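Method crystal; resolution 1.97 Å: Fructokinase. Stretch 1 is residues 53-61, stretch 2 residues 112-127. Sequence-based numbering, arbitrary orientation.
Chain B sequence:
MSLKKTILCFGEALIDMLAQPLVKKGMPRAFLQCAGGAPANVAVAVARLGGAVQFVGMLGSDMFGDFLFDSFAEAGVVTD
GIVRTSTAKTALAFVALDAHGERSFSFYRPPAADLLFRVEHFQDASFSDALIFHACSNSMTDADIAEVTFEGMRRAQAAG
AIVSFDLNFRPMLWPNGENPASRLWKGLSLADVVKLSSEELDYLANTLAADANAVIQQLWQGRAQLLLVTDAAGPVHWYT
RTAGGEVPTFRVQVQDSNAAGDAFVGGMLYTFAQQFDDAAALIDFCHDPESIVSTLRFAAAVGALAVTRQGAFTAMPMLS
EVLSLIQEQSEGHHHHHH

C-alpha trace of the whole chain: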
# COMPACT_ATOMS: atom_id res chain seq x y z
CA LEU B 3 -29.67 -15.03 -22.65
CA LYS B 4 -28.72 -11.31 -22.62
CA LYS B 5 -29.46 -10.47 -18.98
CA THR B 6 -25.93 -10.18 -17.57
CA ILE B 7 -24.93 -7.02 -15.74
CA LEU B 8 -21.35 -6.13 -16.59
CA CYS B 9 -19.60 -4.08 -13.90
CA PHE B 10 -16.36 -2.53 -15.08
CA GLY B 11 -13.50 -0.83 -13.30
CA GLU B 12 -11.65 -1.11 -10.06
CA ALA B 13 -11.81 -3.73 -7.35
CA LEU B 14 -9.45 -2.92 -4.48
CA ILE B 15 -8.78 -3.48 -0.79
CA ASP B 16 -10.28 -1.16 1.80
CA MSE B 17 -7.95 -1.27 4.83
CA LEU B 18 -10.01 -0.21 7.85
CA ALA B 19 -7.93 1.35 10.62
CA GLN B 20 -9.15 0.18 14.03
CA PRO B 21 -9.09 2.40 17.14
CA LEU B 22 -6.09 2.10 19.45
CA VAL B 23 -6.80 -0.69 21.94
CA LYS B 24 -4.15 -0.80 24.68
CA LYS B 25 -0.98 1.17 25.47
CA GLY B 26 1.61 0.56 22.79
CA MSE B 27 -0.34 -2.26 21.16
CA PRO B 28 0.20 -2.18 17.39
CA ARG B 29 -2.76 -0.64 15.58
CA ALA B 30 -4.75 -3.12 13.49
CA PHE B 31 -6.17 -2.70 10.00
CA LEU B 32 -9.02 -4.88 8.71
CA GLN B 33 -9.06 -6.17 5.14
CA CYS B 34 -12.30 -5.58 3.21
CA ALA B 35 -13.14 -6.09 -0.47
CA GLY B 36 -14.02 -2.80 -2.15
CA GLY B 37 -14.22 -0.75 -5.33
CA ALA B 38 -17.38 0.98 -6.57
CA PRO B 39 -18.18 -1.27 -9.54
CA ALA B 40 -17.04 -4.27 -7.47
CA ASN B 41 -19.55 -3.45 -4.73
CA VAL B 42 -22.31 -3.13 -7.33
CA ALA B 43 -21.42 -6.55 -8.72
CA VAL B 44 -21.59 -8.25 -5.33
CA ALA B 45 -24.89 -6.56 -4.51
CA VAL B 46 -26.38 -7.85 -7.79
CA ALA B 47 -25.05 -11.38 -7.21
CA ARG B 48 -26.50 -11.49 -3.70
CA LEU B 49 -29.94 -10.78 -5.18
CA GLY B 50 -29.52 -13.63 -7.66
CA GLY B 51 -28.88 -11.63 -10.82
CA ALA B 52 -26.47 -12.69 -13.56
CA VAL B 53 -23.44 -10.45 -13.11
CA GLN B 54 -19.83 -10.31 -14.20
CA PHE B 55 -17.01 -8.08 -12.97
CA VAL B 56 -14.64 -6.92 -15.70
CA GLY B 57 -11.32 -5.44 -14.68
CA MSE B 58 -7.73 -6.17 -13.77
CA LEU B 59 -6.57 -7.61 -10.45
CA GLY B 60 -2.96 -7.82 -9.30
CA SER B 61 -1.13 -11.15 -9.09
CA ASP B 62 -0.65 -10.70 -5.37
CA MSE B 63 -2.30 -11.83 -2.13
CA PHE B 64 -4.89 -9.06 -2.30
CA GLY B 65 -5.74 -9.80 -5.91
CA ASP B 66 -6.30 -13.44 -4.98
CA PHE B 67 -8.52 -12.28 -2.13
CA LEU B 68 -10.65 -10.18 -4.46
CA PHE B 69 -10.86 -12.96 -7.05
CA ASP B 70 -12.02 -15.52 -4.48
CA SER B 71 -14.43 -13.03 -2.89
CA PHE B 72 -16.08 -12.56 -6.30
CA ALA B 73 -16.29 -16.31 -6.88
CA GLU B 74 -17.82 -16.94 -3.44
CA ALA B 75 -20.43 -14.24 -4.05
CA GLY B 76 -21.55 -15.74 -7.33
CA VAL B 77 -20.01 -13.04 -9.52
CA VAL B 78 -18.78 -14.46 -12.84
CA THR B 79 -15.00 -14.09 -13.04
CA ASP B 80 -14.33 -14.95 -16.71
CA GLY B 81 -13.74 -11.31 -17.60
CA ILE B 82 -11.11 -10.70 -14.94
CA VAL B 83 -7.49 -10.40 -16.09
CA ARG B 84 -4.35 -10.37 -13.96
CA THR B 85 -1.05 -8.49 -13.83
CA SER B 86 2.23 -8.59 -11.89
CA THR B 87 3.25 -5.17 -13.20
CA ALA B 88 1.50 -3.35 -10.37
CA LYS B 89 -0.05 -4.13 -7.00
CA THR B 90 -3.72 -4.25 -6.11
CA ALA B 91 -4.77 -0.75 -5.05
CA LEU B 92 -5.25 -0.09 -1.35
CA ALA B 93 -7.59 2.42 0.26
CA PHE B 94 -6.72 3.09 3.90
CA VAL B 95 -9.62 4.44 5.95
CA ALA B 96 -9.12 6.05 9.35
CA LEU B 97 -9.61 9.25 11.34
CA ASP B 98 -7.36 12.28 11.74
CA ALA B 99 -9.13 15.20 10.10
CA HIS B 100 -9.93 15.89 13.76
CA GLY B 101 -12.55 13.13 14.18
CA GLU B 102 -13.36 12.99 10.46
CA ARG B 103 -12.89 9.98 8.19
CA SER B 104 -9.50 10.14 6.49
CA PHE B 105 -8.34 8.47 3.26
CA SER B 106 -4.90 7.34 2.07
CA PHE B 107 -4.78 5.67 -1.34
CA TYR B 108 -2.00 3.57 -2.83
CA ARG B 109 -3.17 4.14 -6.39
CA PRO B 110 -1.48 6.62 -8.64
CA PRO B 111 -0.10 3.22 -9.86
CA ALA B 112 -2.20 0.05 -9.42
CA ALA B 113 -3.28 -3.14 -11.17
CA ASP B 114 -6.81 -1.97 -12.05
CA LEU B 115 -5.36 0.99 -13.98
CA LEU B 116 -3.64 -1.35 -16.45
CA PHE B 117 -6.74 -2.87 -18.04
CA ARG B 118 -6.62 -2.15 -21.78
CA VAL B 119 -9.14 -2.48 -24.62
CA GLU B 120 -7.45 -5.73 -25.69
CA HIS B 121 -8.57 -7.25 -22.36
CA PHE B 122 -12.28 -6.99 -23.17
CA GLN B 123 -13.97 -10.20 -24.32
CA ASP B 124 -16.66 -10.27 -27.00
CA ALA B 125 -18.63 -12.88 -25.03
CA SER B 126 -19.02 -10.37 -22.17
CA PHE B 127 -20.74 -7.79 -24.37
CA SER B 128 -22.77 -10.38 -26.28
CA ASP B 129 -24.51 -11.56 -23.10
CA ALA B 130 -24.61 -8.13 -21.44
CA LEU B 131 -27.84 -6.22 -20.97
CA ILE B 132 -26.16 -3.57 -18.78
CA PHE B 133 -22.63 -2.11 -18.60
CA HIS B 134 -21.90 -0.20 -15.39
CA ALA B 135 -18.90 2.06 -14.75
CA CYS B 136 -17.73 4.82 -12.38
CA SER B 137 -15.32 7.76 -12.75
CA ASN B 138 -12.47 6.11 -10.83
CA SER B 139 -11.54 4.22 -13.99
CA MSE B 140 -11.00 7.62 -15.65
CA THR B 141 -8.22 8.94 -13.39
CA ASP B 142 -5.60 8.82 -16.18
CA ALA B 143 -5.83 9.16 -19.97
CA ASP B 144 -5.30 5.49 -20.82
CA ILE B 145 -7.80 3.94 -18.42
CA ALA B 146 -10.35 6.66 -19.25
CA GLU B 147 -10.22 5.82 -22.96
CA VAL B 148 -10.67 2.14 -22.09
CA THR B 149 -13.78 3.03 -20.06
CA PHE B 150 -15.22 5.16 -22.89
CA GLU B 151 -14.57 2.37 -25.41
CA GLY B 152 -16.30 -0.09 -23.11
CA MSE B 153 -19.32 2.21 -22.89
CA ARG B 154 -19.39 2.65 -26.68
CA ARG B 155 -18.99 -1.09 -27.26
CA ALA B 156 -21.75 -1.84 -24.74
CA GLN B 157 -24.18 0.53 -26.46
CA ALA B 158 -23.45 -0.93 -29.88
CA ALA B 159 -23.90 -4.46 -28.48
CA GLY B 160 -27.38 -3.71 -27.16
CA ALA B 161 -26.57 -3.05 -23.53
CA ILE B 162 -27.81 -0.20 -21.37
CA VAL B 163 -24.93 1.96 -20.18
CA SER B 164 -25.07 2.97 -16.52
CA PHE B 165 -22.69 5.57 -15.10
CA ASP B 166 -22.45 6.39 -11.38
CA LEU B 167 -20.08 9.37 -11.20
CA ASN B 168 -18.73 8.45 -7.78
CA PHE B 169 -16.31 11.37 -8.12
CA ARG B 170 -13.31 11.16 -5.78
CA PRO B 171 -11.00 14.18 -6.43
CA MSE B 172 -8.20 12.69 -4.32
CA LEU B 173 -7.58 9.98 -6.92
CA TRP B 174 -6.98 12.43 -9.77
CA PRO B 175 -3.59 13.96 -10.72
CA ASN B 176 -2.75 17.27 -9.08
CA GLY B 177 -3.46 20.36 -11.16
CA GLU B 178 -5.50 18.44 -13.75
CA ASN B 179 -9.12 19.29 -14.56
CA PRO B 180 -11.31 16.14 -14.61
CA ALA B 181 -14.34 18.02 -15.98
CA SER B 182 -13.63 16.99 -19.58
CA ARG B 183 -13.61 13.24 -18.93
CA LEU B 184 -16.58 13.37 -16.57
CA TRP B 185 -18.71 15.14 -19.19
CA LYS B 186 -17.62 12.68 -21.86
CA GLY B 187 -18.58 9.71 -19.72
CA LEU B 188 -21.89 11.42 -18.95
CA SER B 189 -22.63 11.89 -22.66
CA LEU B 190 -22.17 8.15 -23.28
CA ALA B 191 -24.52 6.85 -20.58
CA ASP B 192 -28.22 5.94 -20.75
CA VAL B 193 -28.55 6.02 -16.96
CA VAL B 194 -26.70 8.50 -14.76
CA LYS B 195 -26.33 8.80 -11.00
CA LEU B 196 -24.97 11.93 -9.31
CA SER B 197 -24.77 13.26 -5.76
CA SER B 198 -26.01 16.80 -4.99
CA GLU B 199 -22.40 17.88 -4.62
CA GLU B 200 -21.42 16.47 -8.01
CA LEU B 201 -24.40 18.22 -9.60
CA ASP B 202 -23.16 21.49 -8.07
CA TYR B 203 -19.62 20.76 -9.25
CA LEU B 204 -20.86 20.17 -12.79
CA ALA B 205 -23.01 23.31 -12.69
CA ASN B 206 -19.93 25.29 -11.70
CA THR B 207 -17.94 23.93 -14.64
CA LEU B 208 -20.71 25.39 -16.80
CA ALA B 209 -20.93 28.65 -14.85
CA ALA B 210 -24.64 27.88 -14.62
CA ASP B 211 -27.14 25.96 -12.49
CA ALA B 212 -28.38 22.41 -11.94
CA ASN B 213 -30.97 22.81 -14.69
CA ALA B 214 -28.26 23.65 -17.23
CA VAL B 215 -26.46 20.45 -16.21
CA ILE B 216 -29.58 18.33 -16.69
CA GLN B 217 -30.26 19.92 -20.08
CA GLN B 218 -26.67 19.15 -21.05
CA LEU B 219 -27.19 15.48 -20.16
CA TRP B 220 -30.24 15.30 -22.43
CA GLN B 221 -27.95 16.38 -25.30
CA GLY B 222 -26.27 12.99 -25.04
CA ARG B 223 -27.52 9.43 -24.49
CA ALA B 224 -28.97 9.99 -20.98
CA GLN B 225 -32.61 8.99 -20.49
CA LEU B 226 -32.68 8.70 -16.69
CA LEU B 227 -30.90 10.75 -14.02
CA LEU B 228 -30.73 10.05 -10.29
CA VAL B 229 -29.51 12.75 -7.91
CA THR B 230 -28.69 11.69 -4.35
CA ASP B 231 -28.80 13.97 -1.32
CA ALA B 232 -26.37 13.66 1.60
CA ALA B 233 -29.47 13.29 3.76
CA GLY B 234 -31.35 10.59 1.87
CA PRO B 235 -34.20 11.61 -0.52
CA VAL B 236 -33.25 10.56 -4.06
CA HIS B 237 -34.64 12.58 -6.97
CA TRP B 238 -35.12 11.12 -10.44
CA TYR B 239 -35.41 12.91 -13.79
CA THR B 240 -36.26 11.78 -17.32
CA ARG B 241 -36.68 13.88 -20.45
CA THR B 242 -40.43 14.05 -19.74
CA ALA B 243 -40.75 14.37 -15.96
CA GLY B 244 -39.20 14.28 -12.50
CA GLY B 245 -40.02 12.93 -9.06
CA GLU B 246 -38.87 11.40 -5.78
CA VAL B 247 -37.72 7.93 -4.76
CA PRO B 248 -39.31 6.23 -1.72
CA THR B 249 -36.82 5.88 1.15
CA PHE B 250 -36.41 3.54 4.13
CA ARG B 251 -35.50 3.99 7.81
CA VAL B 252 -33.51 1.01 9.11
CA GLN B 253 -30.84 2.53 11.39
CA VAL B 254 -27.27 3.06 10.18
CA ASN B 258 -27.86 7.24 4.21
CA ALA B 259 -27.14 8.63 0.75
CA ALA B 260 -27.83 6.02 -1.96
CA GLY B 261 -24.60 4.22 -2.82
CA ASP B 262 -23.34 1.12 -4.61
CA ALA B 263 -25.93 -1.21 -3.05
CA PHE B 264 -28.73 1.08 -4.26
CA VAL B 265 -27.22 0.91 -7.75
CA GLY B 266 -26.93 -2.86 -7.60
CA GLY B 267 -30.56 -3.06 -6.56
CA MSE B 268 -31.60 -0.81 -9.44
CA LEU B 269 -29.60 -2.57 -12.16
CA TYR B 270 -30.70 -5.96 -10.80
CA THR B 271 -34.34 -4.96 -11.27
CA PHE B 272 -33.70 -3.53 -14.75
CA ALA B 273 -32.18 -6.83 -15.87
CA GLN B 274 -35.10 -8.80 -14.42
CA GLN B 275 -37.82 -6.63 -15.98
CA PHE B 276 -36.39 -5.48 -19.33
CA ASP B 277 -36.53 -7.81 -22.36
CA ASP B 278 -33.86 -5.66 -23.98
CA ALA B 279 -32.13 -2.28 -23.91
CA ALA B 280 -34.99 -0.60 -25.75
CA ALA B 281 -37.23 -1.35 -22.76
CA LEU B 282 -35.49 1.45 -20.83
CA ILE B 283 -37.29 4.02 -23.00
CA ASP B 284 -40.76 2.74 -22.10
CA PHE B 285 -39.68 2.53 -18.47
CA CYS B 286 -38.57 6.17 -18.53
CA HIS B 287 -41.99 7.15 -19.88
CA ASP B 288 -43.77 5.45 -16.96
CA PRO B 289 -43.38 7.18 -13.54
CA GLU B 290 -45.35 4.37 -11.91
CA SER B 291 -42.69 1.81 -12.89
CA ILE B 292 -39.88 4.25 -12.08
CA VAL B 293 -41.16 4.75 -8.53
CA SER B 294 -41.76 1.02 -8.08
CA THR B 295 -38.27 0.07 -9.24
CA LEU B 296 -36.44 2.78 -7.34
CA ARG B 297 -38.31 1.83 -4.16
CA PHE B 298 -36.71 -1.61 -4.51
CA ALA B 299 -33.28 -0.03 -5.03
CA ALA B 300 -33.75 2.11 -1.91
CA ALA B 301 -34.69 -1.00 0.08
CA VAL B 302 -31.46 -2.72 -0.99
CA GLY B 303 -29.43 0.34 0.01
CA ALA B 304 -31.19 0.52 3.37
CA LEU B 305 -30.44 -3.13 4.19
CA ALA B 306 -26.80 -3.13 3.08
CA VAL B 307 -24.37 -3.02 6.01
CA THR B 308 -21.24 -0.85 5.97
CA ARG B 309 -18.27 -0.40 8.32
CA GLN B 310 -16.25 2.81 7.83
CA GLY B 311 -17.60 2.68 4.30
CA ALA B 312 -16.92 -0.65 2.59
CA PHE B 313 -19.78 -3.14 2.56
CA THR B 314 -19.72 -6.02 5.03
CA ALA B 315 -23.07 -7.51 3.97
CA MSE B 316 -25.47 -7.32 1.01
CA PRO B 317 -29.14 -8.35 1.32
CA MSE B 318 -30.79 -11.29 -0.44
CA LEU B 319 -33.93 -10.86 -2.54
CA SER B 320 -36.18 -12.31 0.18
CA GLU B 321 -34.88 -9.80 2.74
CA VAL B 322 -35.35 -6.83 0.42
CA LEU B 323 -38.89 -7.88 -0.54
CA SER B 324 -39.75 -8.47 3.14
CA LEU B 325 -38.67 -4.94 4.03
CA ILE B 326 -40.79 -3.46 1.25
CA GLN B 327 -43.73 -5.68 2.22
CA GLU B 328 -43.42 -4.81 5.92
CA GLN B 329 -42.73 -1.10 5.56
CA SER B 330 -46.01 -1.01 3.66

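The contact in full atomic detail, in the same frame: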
# COMPACT_ATOMS: atom_id res chain seq x y z
N VAL B 53 -24.35 -11.58 -13.10
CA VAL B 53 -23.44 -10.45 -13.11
C VAL B 53 -21.99 -10.88 -13.26
O VAL B 53 -21.56 -11.92 -12.75
CB VAL B 53 -23.59 -9.60 -11.82
CG1 VAL B 53 -23.27 -10.45 -10.60
CG2 VAL B 53 -22.67 -8.39 -11.88
N GLN B 54 -21.23 -10.05 -13.97
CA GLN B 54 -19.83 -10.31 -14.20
C GLN B 54 -19.04 -9.05 -13.85
O GLN B 54 -19.52 -7.94 -14.06
CB GLN B 54 -19.64 -10.67 -15.68
CG GLN B 54 -18.21 -10.82 -16.15
CD GLN B 54 -18.12 -11.18 -17.62
OE1 GLN B 54 -19.08 -11.02 -18.37
NE2 GLN B 54 -16.96 -11.65 -18.05
N PHE B 55 -17.86 -9.23 -13.27
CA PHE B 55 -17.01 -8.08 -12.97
C PHE B 55 -15.88 -8.12 -13.98
O PHE B 55 -15.19 -9.14 -14.11
CB PHE B 55 -16.41 -8.15 -11.57
CG PHE B 55 -15.45 -7.02 -11.28
CD1 PHE B 55 -15.93 -5.75 -10.94
CD2 PHE B 55 -14.08 -7.20 -11.42
CE1 PHE B 55 -15.05 -4.68 -10.74
CE2 PHE B 55 -13.19 -6.14 -11.23
CZ PHE B 55 -13.68 -4.87 -10.89
N VAL B 56 -15.69 -7.02 -14.70
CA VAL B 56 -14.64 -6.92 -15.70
C VAL B 56 -13.62 -5.89 -15.25
O VAL B 56 -13.95 -4.72 -15.02
CB VAL B 56 -15.22 -6.53 -17.08
CG1 VAL B 56 -14.10 -6.29 -18.09
CG2 VAL B 56 -16.14 -7.65 -17.58
N GLY B 57 -12.38 -6.33 -15.12
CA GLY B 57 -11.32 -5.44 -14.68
C GLY B 57 -10.06 -6.23 -14.43
O GLY B 57 -10.03 -7.45 -14.60
N MSE B 58 -9.01 -5.53 -14.01
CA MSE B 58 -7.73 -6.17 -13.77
C MSE B 58 -7.39 -6.22 -12.29
O MSE B 58 -7.51 -5.22 -11.59
CB MSE B 58 -6.64 -5.43 -14.55
CG MSE B 58 -5.27 -6.07 -14.48
SE MSE B 58 -4.09 -5.30 -15.81
CE MSE B 58 -4.30 -6.65 -17.19
N LEU B 59 -6.97 -7.39 -11.83
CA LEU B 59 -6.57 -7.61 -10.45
C LEU B 59 -5.08 -7.93 -10.43
O LEU B 59 -4.56 -8.54 -11.37
CB LEU B 59 -7.33 -8.79 -9.84
CG LEU B 59 -8.86 -8.75 -9.86
CD1 LEU B 59 -9.42 -9.95 -9.10
CD2 LEU B 59 -9.34 -7.46 -9.25
N GLY B 60 -4.38 -7.53 -9.38
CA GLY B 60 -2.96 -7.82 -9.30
C GLY B 60 -2.72 -9.30 -9.04
O GLY B 60 -3.63 -10.02 -8.62
N SER B 61 -1.51 -9.76 -9.33
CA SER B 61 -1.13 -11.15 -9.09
C SER B 61 -0.43 -11.16 -7.75
O SER B 61 0.75 -11.51 -7.64
CB SER B 61 -0.17 -11.66 -10.17
OG SER B 61 -0.81 -11.69 -11.43
N ALA B 112 -1.48 1.19 -9.96
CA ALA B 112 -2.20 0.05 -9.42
C ALA B 112 -2.64 -0.89 -10.54
O ALA B 112 -2.76 -0.48 -11.69
CB ALA B 112 -3.41 0.52 -8.62
N ALA B 113 -2.89 -2.14 -10.19
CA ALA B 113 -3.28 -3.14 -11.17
C ALA B 113 -4.52 -2.78 -11.99
O ALA B 113 -4.51 -2.93 -13.22
CB ALA B 113 -3.51 -4.48 -10.47
N ASP B 114 -5.57 -2.29 -11.34
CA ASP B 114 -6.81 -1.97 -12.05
C ASP B 114 -6.65 -0.91 -13.14
O ASP B 114 -7.43 -0.87 -14.10
CB ASP B 114 -7.92 -1.55 -11.07
CG ASP B 114 -7.74 -0.14 -10.56
OD1 ASP B 114 -7.02 0.07 -9.55
OD2 ASP B 114 -8.33 0.78 -11.16
N LEU B 115 -5.63 -0.07 -13.00
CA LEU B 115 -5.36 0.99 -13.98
C LEU B 115 -4.74 0.47 -15.28
O LEU B 115 -4.67 1.20 -16.27
CB LEU B 115 -4.40 2.03 -13.38
CG LEU B 115 -4.88 3.30 -12.67
CD1 LEU B 115 -6.38 3.44 -12.73
CD2 LEU B 115 -4.38 3.27 -11.25
N LEU B 116 -4.30 -0.78 -15.28
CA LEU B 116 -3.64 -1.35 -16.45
C LEU B 116 -4.52 -2.14 -17.41
O LEU B 116 -4.03 -2.73 -18.37
CB LEU B 116 -2.45 -2.21 -16.00
CG LEU B 116 -1.07 -1.56 -15.85
CD1 LEU B 116 -1.16 -0.06 -15.67
CD2 LEU B 116 -0.34 -2.21 -14.69
N PHE B 117 -5.82 -2.16 -17.15
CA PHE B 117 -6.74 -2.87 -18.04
C PHE B 117 -6.74 -2.10 -19.36
O PHE B 117 -6.83 -0.87 -19.37
CB PHE B 117 -8.16 -2.87 -17.44
CG PHE B 117 -9.12 -3.77 -18.16
CD1 PHE B 117 -9.46 -5.02 -17.63
CD2 PHE B 117 -9.70 -3.38 -19.37
CE1 PHE B 117 -10.36 -5.86 -18.28
CE2 PHE B 117 -10.60 -4.22 -20.03
CZ PHE B 117 -10.93 -5.46 -19.49
N ARG B 118 -6.62 -2.81 -20.48
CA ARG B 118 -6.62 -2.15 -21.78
C ARG B 118 -7.72 -2.74 -22.66
O ARG B 118 -8.24 -3.82 -22.37
CB ARG B 118 -5.25 -2.29 -22.46
CG ARG B 118 -4.14 -1.48 -21.77
CD ARG B 118 -4.43 0.02 -21.81
NE ARG B 118 -3.46 0.81 -21.03
CZ ARG B 118 -3.65 1.23 -19.78
NH1 ARG B 118 -4.78 0.96 -19.13
NH2 ARG B 118 -2.69 1.91 -19.17
N VAL B 119 -8.07 -2.03 -23.73
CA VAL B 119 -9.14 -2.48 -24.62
C VAL B 119 -8.98 -3.93 -25.07
O VAL B 119 -9.97 -4.65 -25.23
CB VAL B 119 -9.26 -1.56 -25.85
CG1 VAL B 119 -10.30 -2.11 -26.82
CG2 VAL B 119 -9.67 -0.16 -25.39
N GLU B 120 -7.73 -4.36 -25.26
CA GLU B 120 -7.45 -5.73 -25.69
C GLU B 120 -7.92 -6.76 -24.66
O GLU B 120 -8.06 -7.94 -24.98
CB GLU B 120 -5.94 -5.90 -25.91
CG GLU B 120 -5.14 -5.82 -24.62
CD GLU B 120 -3.67 -5.53 -24.85
OE1 GLU B 120 -3.35 -4.46 -25.41
OE2 GLU B 120 -2.83 -6.37 -24.46
N HIS B 121 -8.14 -6.33 -23.42
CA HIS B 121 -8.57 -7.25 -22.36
C HIS B 121 -10.07 -7.54 -22.35
O HIS B 121 -10.51 -8.45 -21.65
CB HIS B 121 -8.12 -6.73 -20.99
CG HIS B 121 -6.64 -6.61 -20.84
ND1 HIS B 121 -5.79 -7.69 -20.98
CD2 HIS B 121 -5.85 -5.54 -20.59
CE1 HIS B 121 -4.54 -7.29 -20.84
NE2 HIS B 121 -4.55 -5.99 -20.60
N PHE B 122 -10.84 -6.76 -23.10
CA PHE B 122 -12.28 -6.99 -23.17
C PHE B 122 -12.53 -8.27 -23.95
O PHE B 122 -11.73 -8.63 -24.82
CB PHE B 122 -12.99 -5.84 -23.90
CG PHE B 122 -13.22 -4.63 -23.06
CD1 PHE B 122 -13.86 -4.73 -21.83
CD2 PHE B 122 -12.84 -3.37 -23.51
CE1 PHE B 122 -14.13 -3.59 -21.07
CE2 PHE B 122 -13.10 -2.23 -22.76
CZ PHE B 122 -13.74 -2.35 -21.53
N GLN B 123 -13.62 -8.96 -23.64
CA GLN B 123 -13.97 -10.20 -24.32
C GLN B 123 -15.34 -10.04 -24.99
O GLN B 123 -16.31 -9.61 -24.36
CB GLN B 123 -14.01 -11.34 -23.32
CG GLN B 123 -12.66 -11.68 -22.74
CD GLN B 123 -12.77 -12.53 -21.50
OE1 GLN B 123 -13.55 -13.48 -21.46
NE2 GLN B 123 -11.99 -12.21 -20.48
N ASP B 124 -15.42 -10.40 -26.27
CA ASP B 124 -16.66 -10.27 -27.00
C ASP B 124 -17.84 -10.99 -26.34
O ASP B 124 -18.96 -10.51 -26.40
CB ASP B 124 -16.48 -10.77 -28.44
CG ASP B 124 -15.60 -9.83 -29.26
OD1 ASP B 124 -15.10 -8.84 -28.69
OD2 ASP B 124 -15.42 -10.08 -30.48
N ALA B 125 -17.57 -12.12 -25.70
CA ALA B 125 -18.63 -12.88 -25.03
C ALA B 125 -19.29 -12.08 -23.91
O ALA B 125 -20.48 -12.25 -23.63
CB ALA B 125 -18.07 -14.19 -24.48
N SER B 126 -18.51 -11.21 -23.25
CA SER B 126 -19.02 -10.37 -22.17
C SER B 126 -20.10 -9.42 -22.68
O SER B 126 -21.18 -9.31 -22.10
CB SER B 126 -17.89 -9.53 -21.56
OG SER B 126 -16.92 -10.35 -20.93
N PHE B 127 -19.80 -8.73 -23.78
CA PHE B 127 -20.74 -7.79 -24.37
C PHE B 127 -21.91 -8.47 -25.07
O PHE B 127 -23.02 -7.93 -25.10
CB PHE B 127 -19.99 -6.87 -25.35
CG PHE B 127 -19.03 -5.93 -24.68
CD1 PHE B 127 -19.48 -4.75 -24.10
CD2 PHE B 127 -17.67 -6.26 -24.57
CE1 PHE B 127 -18.60 -3.89 -23.42
CE2 PHE B 127 -16.78 -5.41 -23.90
CZ PHE B 127 -17.25 -4.22 -23.32
O HOH W 1 -9.47 -2.73 -14.08

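The contact sets two short strands that meet at a corner at Gly-57, the first beginning at Val-53 and the second running to Gly-60, against a segment that is mostly loop and turn before it enters a helix at 124. The spacing changes along the contact: CA atoms lie 8.0 Å apart at Gln-54 and Ser-126 and 7.8 Å apart at Val-56 and Phe-122, but only 4.6 Å at Met-58 and Asp-114 and 5.0 Å at Gly-60 and Ala-113. Side chains bridge the wide end; at the narrow end the backbones come close, Ala-113 offers its methyl to Gly-60, and the Met-58 side chain reaches out along the loop.

In the first strand, alternation sorts the residues. Gln-54 and Val-56 direct their CA-to-CB bonds toward the partner, while Val-53 and Phe-55 make no contact with it.

Apolar packing dominates. Val-56 is shared between two aromatic rings, its CG1 lying 3.6 Å from CZ of Phe-117 and 4.0 Å from CE1 of Phe-122, so one methyl meets both. Phe-117 also runs along the corner, with its CD1 3.5 Å from C of Gly-57. A side chain on Gly-57 would point away from this ring and be crowded by Phe-55, an ideal CB falling 3.0 Å from Phe-55 CE2. At the narrow end, Ala-113 suits the small space: its CB sits 3.4 Å from N of Gly-60.

Met-58, present as selenomethionine, is the centre of the contact and has 138 Å² covered. Its extended chi1 and chi2, both t, carry the selenium to 3.5 Å from CB of Leu-116. The terminal methyl then lies over one face of His-121, with CE 3.8 Å from the centroid of that residue's ring, a CH-pi arrangement in which a polarised methyl meets the pi cloud.

Direct polar bonding is sparse. No backbone hydrogen bond joins the stretches, and a direct hydrogen bond from Gln-54 NE2 to Ser-126 OG at 3.2 Å is weak, its N-H...acceptor angle being 126°. Met-58 O makes a CA-H...O contact with CA of Asp-114 at 3.4 Å, drawing on the slight acidity of the CA hydrogen. A water accepts from Met-58 N at 2.8 Å and lies 2.8 Å from Asp-114 O, placed to link the two, though it has more acceptors in reach than protons to give.

The loop holds much of its own shape. Leu-116 N bonds Ala-113 O at 3.0 Å, and Arg-118, its CA-to-CB bond pointing away from the strands, uses NH1 to reach Leu-115 O at 2.9 Å and Phe-117 O at 2.8 Å. The rule is economical: internal bonds brace the loop, while apolar side chains provide most of the packing across it.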